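Local coordinates for protein hydrolase (PDB 1UFO) that is of unknown substrate but adopts the alpha/beta hydrolase fold and probably catalyses hydrolysis with a serine nucleophile, at residues A[127-132]-A[171-176]; A[91-96]-A[123-128]; A[1-6]-A[16-21]. All coordinates share one frame; numbering follows the deposited sequence. Where two conformers were deposited one is given.

Contact 1 of 3, residues A[127-132]-A[171-176]; sequences FRPRGV and GGVPLL
R128 lays one face of its guanidinium against the backbone of G171: the CA of G171 sits over the centre of the group, 3.6 Å from R128 CZ. A side chain on G171 would point into this guanidinium, so its lack of one lets the flat group approach; the positive phi of G171 favours glycine as well. R128 NH1 donates to the carbonyl O of A169, just before 171-176. The other flat group is the ring of F127, a side chain that starts out away from 171-176; the N of P129 lies over one face of this ring, displaced toward the rim.

V173 packs against both R128 and P129. Its CG2 meets R128 CD at 3.7 Å, while CG1, anti to the backbone N (chi1 167°), reaches P129 CG at 4.1 Å, the two side chains crossing at about a right angle, and also touches V132 CG2. L123 of helix 114-124 covers V173 from the helix side. P174 sets its ring against the R130 carbonyl, CD to O 3.5 Å.

From here the backbones pair. V132 N donates to P174 O at 2.8 Å, though bent (140° at the hydrogen), and L176 N donates to V132 O at 3.0 Å, a straighter bond of 166°. One residue thus bonds through both N and O to the residues flanking L175, the parallel-bridge pattern. V132 and L175 lie side by side on the same sheet face, CG1 to CD1 3.7 Å, facing A119 and H120 of helix 114-124. This is the start of two adjacent parallel strands, 132-135 and 175-180, in the central sheet of an alpha/beta hydrolase, with V132 close to, but not touching, the probable nucleophile elbow.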
loop_
_atom_site.group_PDB
_atom_site.type_symbol
_atom_site.label_atom_id
_atom_site.label_comp_id
_atom_site.label_asym_id
_atom_site.label_seq_id
_atom_site.Cartn_x
_atom_site.Cartn_y
_atom_site.Cartn_z
ATOM N N PHE A 127 8.382 -21.988 6.666
ATOM C CA PHE A 127 7.456 -21.569 7.747
ATOM C C PHE A 127 6.259 -20.906 7.007
ATOM O O PHE A 127 6.472 -20.108 6.092
ATOM C CB PHE A 127 8.156 -20.581 8.697
ATOM C CG PHE A 127 7.264 -20.121 9.782
ATOM C CD1 PHE A 127 6.745 -21.058 10.693
ATOM C CD2 PHE A 127 6.896 -18.828 9.867
ATOM C CE1 PHE A 127 5.841 -20.678 11.687
ATOM C CE2 PHE A 127 5.976 -18.438 10.892
ATOM C CZ PHE A 127 5.468 -19.394 11.778
ATOM N N ARG A 128 5.012 -21.239 7.406
ATOM C CA ARG A 128 3.846 -20.794 6.677
ATOM C C ARG A 128 2.824 -20.002 7.501
ATOM O O ARG A 128 1.755 -20.550 7.887
ATOM C CB ARG A 128 3.172 -22.010 6.034
ATOM C CG ARG A 128 4.045 -22.743 5.018
ATOM C CD ARG A 128 4.149 -22.000 3.669
ATOM N NE ARG A 128 5.115 -22.588 2.745
ATOM C CZ ARG A 128 4.936 -23.662 1.978
ATOM N NH1 ARG A 128 5.955 -24.085 1.217
ATOM N NH2 ARG A 128 3.741 -24.289 1.926
ATOM N N PRO A 129 3.127 -18.732 7.817
ATOM C CA PRO A 129 2.205 -17.880 8.574
ATOM C C PRO A 129 1.091 -17.466 7.579
ATOM O O PRO A 129 1.154 -17.759 6.374
ATOM C CB PRO A 129 3.046 -16.698 9.003
ATOM C CG PRO A 129 4.044 -16.538 7.805
ATOM C CD PRO A 129 4.323 -17.986 7.344
ATOM N N ARG A 130 0.086 -16.761 8.079
ATOM C CA ARG A 130 -1.007 -16.328 7.247
ATOM C C ARG A 130 -0.621 -15.136 6.367
ATOM O O ARG A 130 -1.340 -14.841 5.417
ATOM C CB ARG A 130 -2.216 -15.969 8.126
ATOM C CG ARG A 130 -2.863 -17.272 8.622
ATOM C CD ARG A 130 -3.763 -17.887 7.451
ATOM N NE ARG A 130 -4.860 -16.963 7.163
ATOM C CZ ARG A 130 -6.032 -16.959 7.807
ATOM N NH1 ARG A 130 -6.963 -16.052 7.467
ATOM N NH2 ARG A 130 -6.289 -17.879 8.761
ATOM N N GLY A 131 0.445 -14.404 6.735
ATOM C CA GLY A 131 0.840 -13.257 5.911
ATOM C C GLY A 131 2.050 -12.654 6.574
ATOM O O GLY A 131 2.327 -12.914 7.757
ATOM N N VAL A 132 2.812 -11.878 5.802
ATOM C CA VAL A 132 4.053 -11.294 6.343
ATOM C C VAL A 132 4.174 -9.848 5.905
ATOM O O VAL A 132 3.878 -9.551 4.722
ATOM C CB VAL A 132 5.273 -12.043 5.701
ATOM C CG1 VAL A 132 6.599 -11.365 6.133
ATOM C CG2 VAL A 132 5.306 -13.530 6.210
ATOM N N GLY A 171 5.557 -20.941 -0.696
ATOM C CA GLY A 171 4.177 -21.370 -0.679
ATOM C C GLY A 171 3.105 -20.313 -0.934
ATOM O O GLY A 171 1.962 -20.450 -0.460
ATOM N N GLY A 172 3.511 -19.268 -1.633
ATOM C CA GLY A 172 2.589 -18.201 -1.972
ATOM C C GLY A 172 2.079 -17.460 -0.741
ATOM O O GLY A 172 1.051 -16.812 -0.835
ATOM N N VAL A 173 2.800 -17.512 0.379
ATOM C CA VAL A 173 2.336 -16.804 1.582
ATOM C C VAL A 173 2.227 -15.279 1.271
ATOM O O VAL A 173 3.169 -14.667 0.757
ATOM C CB VAL A 173 3.355 -16.959 2.715
ATOM C CG1 VAL A 173 3.050 -15.969 3.861
ATOM C CG2 VAL A 173 3.326 -18.452 3.190
ATOM N N PRO A 174 1.094 -14.647 1.604
ATOM C CA PRO A 174 0.947 -13.210 1.345
ATOM C C PRO A 174 2.115 -12.420 1.935
ATOM O O PRO A 174 2.481 -12.596 3.085
ATOM C CB PRO A 174 -0.348 -12.803 2.037
ATOM C CG PRO A 174 -1.240 -14.183 1.897
ATOM C CD PRO A 174 -0.142 -15.261 2.178
ATOM N N LEU A 175 2.675 -11.553 1.117
ATOM C CA LEU A 175 3.859 -10.825 1.522
ATOM C C LEU A 175 3.807 -9.412 1.011
ATOM O O LEU A 175 3.672 -9.173 -0.184
ATOM C CB LEU A 175 5.135 -11.526 0.950
ATOM C CG LEU A 175 6.487 -10.775 1.030
ATOM C CD1 LEU A 175 6.777 -10.594 2.474
ATOM C CD2 LEU A 175 7.561 -11.575 0.397
ATOM N N LEU A 176 3.926 -8.468 1.946
ATOM C CA LEU A 176 3.918 -7.040 1.550
ATOM C C LEU A 176 5.218 -6.392 1.964
ATOM O O LEU A 176 5.573 -6.487 3.134
ATOM C CB LEU A 176 2.752 -6.257 2.246
ATOM C CG LEU A 176 2.843 -4.762 2.155
ATOM C CD1 LEU A 176 2.729 -4.420 0.627
ATOM C CD2 LEU A 176 1.685 -4.142 2.935
#

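Contact 2 of 3, residues A[91-96]-A[123-128]; sequences EARRVA and LAEGFR
R93 and F127 mark the closest backbone approach, CA to CA 7.4 Å, between a continuous helical turn (91-96, part of helix 77-103) and the segment in which helix 114-124 ends. E125 is the first residue to leave helical angles, and G126, with phi 86°, turns the chain. G126 N bonds to L123 O and F127 N to L122 O, which makes G126 the C-prime residue of a Schellman motif. At these angles a beta carbon would jam against the preceding carbonyl oxygen, which calls for glycine.

R93 spans the gap with CG anti to its backbone N (chi1 -169°) and a chain extended as far as NE. NH2 donates twice to E125: to OE1 at 3.0 Å, a salt bridge, and to the backbone O at 3.2 Å. Both acceptors lie close to the guanidinium plane, but R93 approaches OE1 from above the carboxylate plane and the carbonyl from above its own plane. A water extends the grip, accepting from R93 NH1 at 2.9 Å and donating to E125 O. Each charge also has a second partner, E97 for R93 NE and K89 for E125 OE2.

In this alpha/beta hydrolase fold helices 77-103 and 114-124 pack on each other, A92 and R93 touching L122. F127 slides past R93 in the opposite direction, CD1 to NE 3.7 Å, with ring and guanidinium planes 64° apart and F127 CA over one guanidinium face, offset toward the rim. The ring's far end reaches A96, CZ to CB 3.6 Å; L107 and L109 of strand 107-112 also pack on F127, and L107 touches A96 too.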
loop_
_atom_site.group_PDB
_atom_site.type_symbol
_atom_site.label_atom_id
_atom_site.label_comp_id
_atom_site.label_asym_id
_atom_site.label_seq_id
_atom_site.Cartn_x
_atom_site.Cartn_y
_atom_site.Cartn_z
ATOM N N GLU A 91 14.999 -18.906 16.653
ATOM C CA GLU A 91 14.200 -18.575 17.868
ATOM C C GLU A 91 12.786 -18.171 17.465
ATOM O O GLU A 91 11.795 -18.566 18.089
ATOM C CB GLU A 91 14.830 -17.401 18.647
ATOM C CG GLU A 91 16.150 -17.854 19.299
ATOM C CD GLU A 91 17.029 -16.735 19.706
ATOM O OE1 GLU A 91 16.739 -15.574 19.367
ATOM O OE2 GLU A 91 18.049 -17.039 20.394
ATOM N N ALA A 92 12.680 -17.342 16.412
ATOM C CA ALA A 92 11.373 -16.863 16.022
ATOM C C ALA A 92 10.470 -17.987 15.592
ATOM O O ALA A 92 9.276 -17.967 15.858
ATOM C CB ALA A 92 11.545 -15.850 14.834
ATOM N N ARG A 93 11.019 -18.993 14.897
ATOM C CA ARG A 93 10.147 -20.063 14.457
ATOM C C ARG A 93 9.602 -20.808 15.700
ATOM O O ARG A 93 8.392 -21.146 15.738
ATOM C CB ARG A 93 10.882 -21.031 13.545
ATOM C CG ARG A 93 9.903 -21.952 12.913
ATOM C CD ARG A 93 10.498 -22.764 11.805
ATOM N NE ARG A 93 9.426 -23.598 11.220
ATOM C CZ ARG A 93 9.499 -24.135 10.014
ATOM N NH1 ARG A 93 8.506 -24.906 9.568
ATOM N NH2 ARG A 93 10.559 -23.873 9.243
ATOM N N ARG A 94 10.464 -21.025 16.693
ATOM C CA ARG A 94 9.988 -21.729 17.919
ATOM C C ARG A 94 8.963 -20.882 18.674
ATOM O O ARG A 94 7.905 -21.421 19.124
ATOM C CB ARG A 94 11.159 -22.130 18.825
ATOM C CG ARG A 94 11.931 -23.334 18.227
ATOM C CD ARG A 94 12.970 -23.847 19.192
ATOM N NE ARG A 94 14.053 -22.879 19.362
ATOM C CZ ARG A 94 14.299 -22.112 20.424
ATOM N NH1 ARG A 94 15.337 -21.256 20.404
ATOM N NH2 ARG A 94 13.534 -22.182 21.508
ATOM N N VAL A 95 9.207 -19.578 18.740
ATOM C CA VAL A 95 8.250 -18.694 19.431
ATOM C C VAL A 95 6.897 -18.709 18.710
ATOM O O VAL A 95 5.841 -18.771 19.332
ATOM C CB VAL A 95 8.810 -17.247 19.513
ATOM C CG1 VAL A 95 7.665 -16.225 20.020
ATOM C CG2 VAL A 95 10.034 -17.213 20.510
ATOM N N ALA A 96 6.920 -18.587 17.398
ATOM C CA ALA A 96 5.686 -18.559 16.594
ATOM C C ALA A 96 4.920 -19.843 16.726
ATOM O O ALA A 96 3.706 -19.827 16.867
ATOM C CB ALA A 96 6.052 -18.266 15.094
ATOM N N LEU A 123 10.395 -17.860 5.622
ATOM C CA LEU A 123 9.593 -18.326 4.488
ATOM C C LEU A 123 10.412 -19.282 3.607
ATOM O O LEU A 123 9.862 -20.277 3.104
ATOM C CB LEU A 123 9.073 -17.131 3.620
ATOM C CG LEU A 123 8.095 -16.227 4.338
ATOM C CD1 LEU A 123 7.834 -15.025 3.486
ATOM C CD2 LEU A 123 6.772 -16.942 4.595
ATOM N N ALA A 124 11.694 -19.004 3.432
ATOM C CA ALA A 124 12.529 -19.867 2.531
ATOM C C ALA A 124 12.692 -21.248 3.143
ATOM O O ALA A 124 12.932 -22.218 2.398
ATOM C CB ALA A 124 13.906 -19.220 2.264
ATOM N N GLU A 125 12.506 -21.376 4.460
ATOM C CA GLU A 125 12.673 -22.694 5.078
ATOM C C GLU A 125 11.327 -23.351 5.345
ATOM O O GLU A 125 11.226 -24.316 6.116
ATOM C CB GLU A 125 13.576 -22.612 6.333
ATOM C CG GLU A 125 12.939 -22.109 7.572
ATOM C CD GLU A 125 13.790 -22.366 8.833
ATOM O OE1 GLU A 125 13.157 -22.431 9.923
ATOM O OE2 GLU A 125 15.055 -22.501 8.718
ATOM N N GLY A 126 10.285 -22.798 4.724
ATOM C CA GLY A 126 8.958 -23.405 4.789
ATOM C C GLY A 126 8.066 -23.067 5.951
ATOM O O GLY A 126 7.066 -23.762 6.195
ATOM N N PHE A 127 8.382 -21.988 6.666
ATOM C CA PHE A 127 7.456 -21.569 7.747
ATOM C C PHE A 127 6.259 -20.906 7.007
ATOM O O PHE A 127 6.472 -20.108 6.092
ATOM C CB PHE A 127 8.156 -20.581 8.697
ATOM C CG PHE A 127 7.264 -20.121 9.782
ATOM C CD1 PHE A 127 6.745 -21.058 10.693
ATOM C CD2 PHE A 127 6.896 -18.828 9.867
ATOM C CE1 PHE A 127 5.841 -20.678 11.687
ATOM C CE2 PHE A 127 5.976 -18.438 10.892
ATOM C CZ PHE A 127 5.468 -19.394 11.778
ATOM N N ARG A 128 5.012 -21.239 7.406
ATOM C CA ARG A 128 3.846 -20.794 6.677
ATOM C C ARG A 128 2.824 -20.002 7.501
ATOM O O ARG A 128 1.755 -20.550 7.887
ATOM C CB ARG A 128 3.172 -22.010 6.034
ATOM C CG ARG A 128 4.045 -22.743 5.018
ATOM C CD ARG A 128 4.149 -22.000 3.669
ATOM N NE ARG A 128 5.115 -22.588 2.745
ATOM C CZ ARG A 128 4.936 -23.662 1.978
ATOM N NH1 ARG A 128 5.955 -24.085 1.217
ATOM N NH2 ARG A 128 3.741 -24.289 1.926
HETATM O O HOH W 1 9.521 -26.326 7.313
#

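Contact 3 of 3, residues A[1-6]-A[16-21]; sequences MRVRTE and LARIPE
V3 to E6 pair with P20 to A17 as antiparallel strands, their axes 4.6 Å apart at closest approach and their N-to-C directions at 157°; R4-I19 and E6-A17 are the hydrogen-bonded pairs, each joined by two N-H to O bonds. Beyond the last bridge, R2 N donates almost straight (175°) to E21 OE1 at 2.9 Å, on the anti side but tilted out of the carboxylate plane, and E21 N returns a bond to R2 O.

On the face of V3, T5 and R18, R18 CG stands anti to the backbone N (chi1 -171°), against V3 CG1 at 3.2 Å; V3 CG1 also lies over one guanidinium face, offset toward the rim. A water in the guanidinium plane accepts a weak bond from R18 NE and lies doubtfully close to T5 OG1. T5 CG2 packs on L16 CD1. On the other face, the E6 and I19 side chains cross obliquely, CG to CD1 3.6 Å. At the open end, selenomethionine M1 lies alongside P20, CG to CB 3.8 Å.

R18 NH2 forms a salt bridge with E49 outside the hairpin. V3 may thus shield part of an ion pair, while backbone bonds and the E21 carboxylate hold the N-terminal strand at the sheet margin.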
loop_
_atom_site.group_PDB
_atom_site.type_symbol
_atom_site.label_atom_id
_atom_site.label_comp_id
_atom_site.label_asym_id
_atom_site.label_seq_id
_atom_site.Cartn_x
_atom_site.Cartn_y
_atom_site.Cartn_z
HETATM N N MSE A 1 -10.832 -0.516 23.097
HETATM C CA MSE A 1 -10.216 -1.871 23.359
HETATM C C MSE A 1 -9.186 -1.768 24.479
HETATM O O MSE A 1 -8.251 -0.983 24.418
HETATM C CB MSE A 1 -9.579 -2.354 22.022
HETATM C CG MSE A 1 -8.750 -3.685 22.119
HETATM SE SE MSE A 1 -9.968 -5.167 22.005
HETATM C CE MSE A 1 -9.947 -5.696 20.228
ATOM N N ARG A 2 -9.363 -2.521 25.556
ATOM C CA ARG A 2 -8.380 -2.464 26.606
ATOM C C ARG A 2 -7.205 -3.282 26.075
ATOM O O ARG A 2 -7.413 -4.264 25.370
ATOM C CB ARG A 2 -8.945 -3.060 27.894
ATOM C CG ARG A 2 -10.287 -2.428 28.240
ATOM C CD ARG A 2 -10.950 -3.150 29.386
ATOM N NE ARG A 2 -10.150 -3.264 30.603
ATOM C CZ ARG A 2 -10.621 -3.910 31.669
ATOM N NH1 ARG A 2 -11.827 -4.444 31.590
ATOM N NH2 ARG A 2 -9.919 -4.022 32.789
ATOM N N VAL A 3 -6.002 -2.801 26.333
ATOM C CA VAL A 3 -4.758 -3.469 25.903
ATOM C C VAL A 3 -3.824 -3.458 27.076
ATOM O O VAL A 3 -3.676 -2.435 27.775
ATOM C CB VAL A 3 -4.044 -2.683 24.757
ATOM C CG1 VAL A 3 -2.771 -3.415 24.358
ATOM C CG2 VAL A 3 -4.951 -2.561 23.609
ATOM N N ARG A 4 -3.135 -4.559 27.330
ATOM C CA ARG A 4 -2.217 -4.543 28.433
ATOM C C ARG A 4 -0.906 -5.140 27.978
ATOM O O ARG A 4 -0.890 -5.966 27.096
ATOM C CB ARG A 4 -2.740 -5.333 29.606
ATOM C CG ARG A 4 -2.879 -6.783 29.292
ATOM C CD ARG A 4 -3.742 -7.443 30.335
ATOM N NE ARG A 4 -3.355 -7.116 31.705
ATOM C CZ ARG A 4 -2.191 -7.433 32.263
ATOM N NH1 ARG A 4 -1.917 -7.103 33.525
ATOM N NH2 ARG A 4 -1.289 -8.081 31.546
ATOM N N THR A 5 0.166 -4.728 28.610
ATOM C CA THR A 5 1.459 -5.203 28.270
ATOM C C THR A 5 1.938 -6.188 29.272
ATOM O O THR A 5 1.799 -5.956 30.475
ATOM C CB THR A 5 2.432 -4.022 28.216
ATOM O OG1 THR A 5 1.964 -3.139 27.198
ATOM C CG2 THR A 5 3.897 -4.484 27.885
ATOM N N GLU A 6 2.471 -7.305 28.808
ATOM C CA GLU A 6 3.045 -8.255 29.718
ATOM C C GLU A 6 4.193 -9.011 29.116
ATOM O O GLU A 6 4.431 -8.934 27.892
ATOM C CB GLU A 6 2.023 -9.254 30.256
ATOM C CG GLU A 6 1.008 -9.807 29.348
ATOM C CD GLU A 6 -0.036 -10.601 30.159
ATOM O OE1 GLU A 6 -1.125 -10.074 30.529
ATOM O OE2 GLU A 6 0.253 -11.750 30.459
ATOM N N LEU A 16 7.932 -9.929 24.952
ATOM C CA LEU A 16 7.066 -8.793 25.264
ATOM C C LEU A 16 5.751 -8.978 24.502
ATOM O O LEU A 16 5.707 -9.266 23.283
ATOM C CB LEU A 16 7.763 -7.501 24.862
ATOM C CG LEU A 16 6.961 -6.235 25.057
ATOM C CD1 LEU A 16 6.809 -6.043 26.501
ATOM C CD2 LEU A 16 7.743 -4.985 24.459
ATOM N N ALA A 17 4.657 -8.815 25.192
ATOM C CA ALA A 17 3.362 -8.970 24.552
ATOM C C ALA A 17 2.429 -7.797 24.768
ATOM O O ALA A 17 2.343 -7.267 25.900
ATOM C CB ALA A 17 2.648 -10.242 25.043
ATOM N N ARG A 18 1.768 -7.349 23.721
ATOM C CA ARG A 18 0.762 -6.292 23.874
ATOM C C ARG A 18 -0.521 -7.004 23.550
ATOM O O ARG A 18 -0.828 -7.385 22.413
ATOM C CB ARG A 18 1.032 -5.158 22.881
ATOM C CG ARG A 18 0.183 -3.967 23.139
ATOM C CD ARG A 18 0.912 -2.880 24.040
ATOM N NE ARG A 18 0.105 -1.648 24.002
ATOM C CZ ARG A 18 -0.278 -1.086 22.849
ATOM N NH1 ARG A 18 0.115 -1.651 21.687
ATOM N NH2 ARG A 18 -1.136 -0.037 22.837
ATOM N N ILE A 19 -1.313 -7.212 24.606
ATOM C CA ILE A 19 -2.491 -8.062 24.496
ATOM C C ILE A 19 -3.830 -7.348 24.564
ATOM O O ILE A 19 -4.188 -6.790 25.617
ATOM C CB ILE A 19 -2.433 -9.152 25.609
ATOM C CG1 ILE A 19 -1.086 -9.894 25.523
ATOM C CG2 ILE A 19 -3.683 -10.061 25.497
ATOM C CD1 ILE A 19 -0.903 -11.137 26.601
ATOM N N PRO A 20 -4.611 -7.396 23.483
ATOM C CA PRO A 20 -5.922 -6.706 23.517
ATOM C C PRO A 20 -6.890 -7.622 24.253
ATOM O O PRO A 20 -6.695 -8.841 24.322
ATOM C CB PRO A 20 -6.286 -6.521 22.047
ATOM C CG PRO A 20 -5.616 -7.726 21.369
ATOM C CD PRO A 20 -4.326 -7.991 22.162
ATOM N N GLU A 21 -8.013 -7.059 24.701
ATOM C CA GLU A 21 -8.913 -7.923 25.443
ATOM C C GLU A 21 -9.633 -8.896 24.570
ATOM O O GLU A 21 -10.103 -9.934 25.052
ATOM C CB GLU A 21 -9.967 -7.095 26.203
ATOM C CG GLU A 21 -10.953 -6.390 25.316
ATOM C CD GLU A 21 -11.861 -5.404 26.112
ATOM O OE1 GLU A 21 -11.699 -4.164 25.930
ATOM O OE2 GLU A 21 -12.686 -5.890 26.947
HETATM O O HOH W 2 -0.166 -2.042 26.765
#

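From the N terminus, contact 3 closes first: it completes the hairpin of strands 3-10 and 13-20, with 3-10 an outermost strand of the sheet within the chain. The chain then builds the middle strands before contact 2 spans 26 residues, tying helix 77-103 to the end of helix 114-124, with strand 107-112 in the intervening chain. Contact 1 starts on the same turn, sharing F127 and R128, and bridges 38 residues to join strands 132-135 and 175-180. Contacts 1 and 2 are therefore in succession, and they touch directly through L123. Contact 3 reaches the same sheet as contact 1, but their centres lie about 25 Å apart.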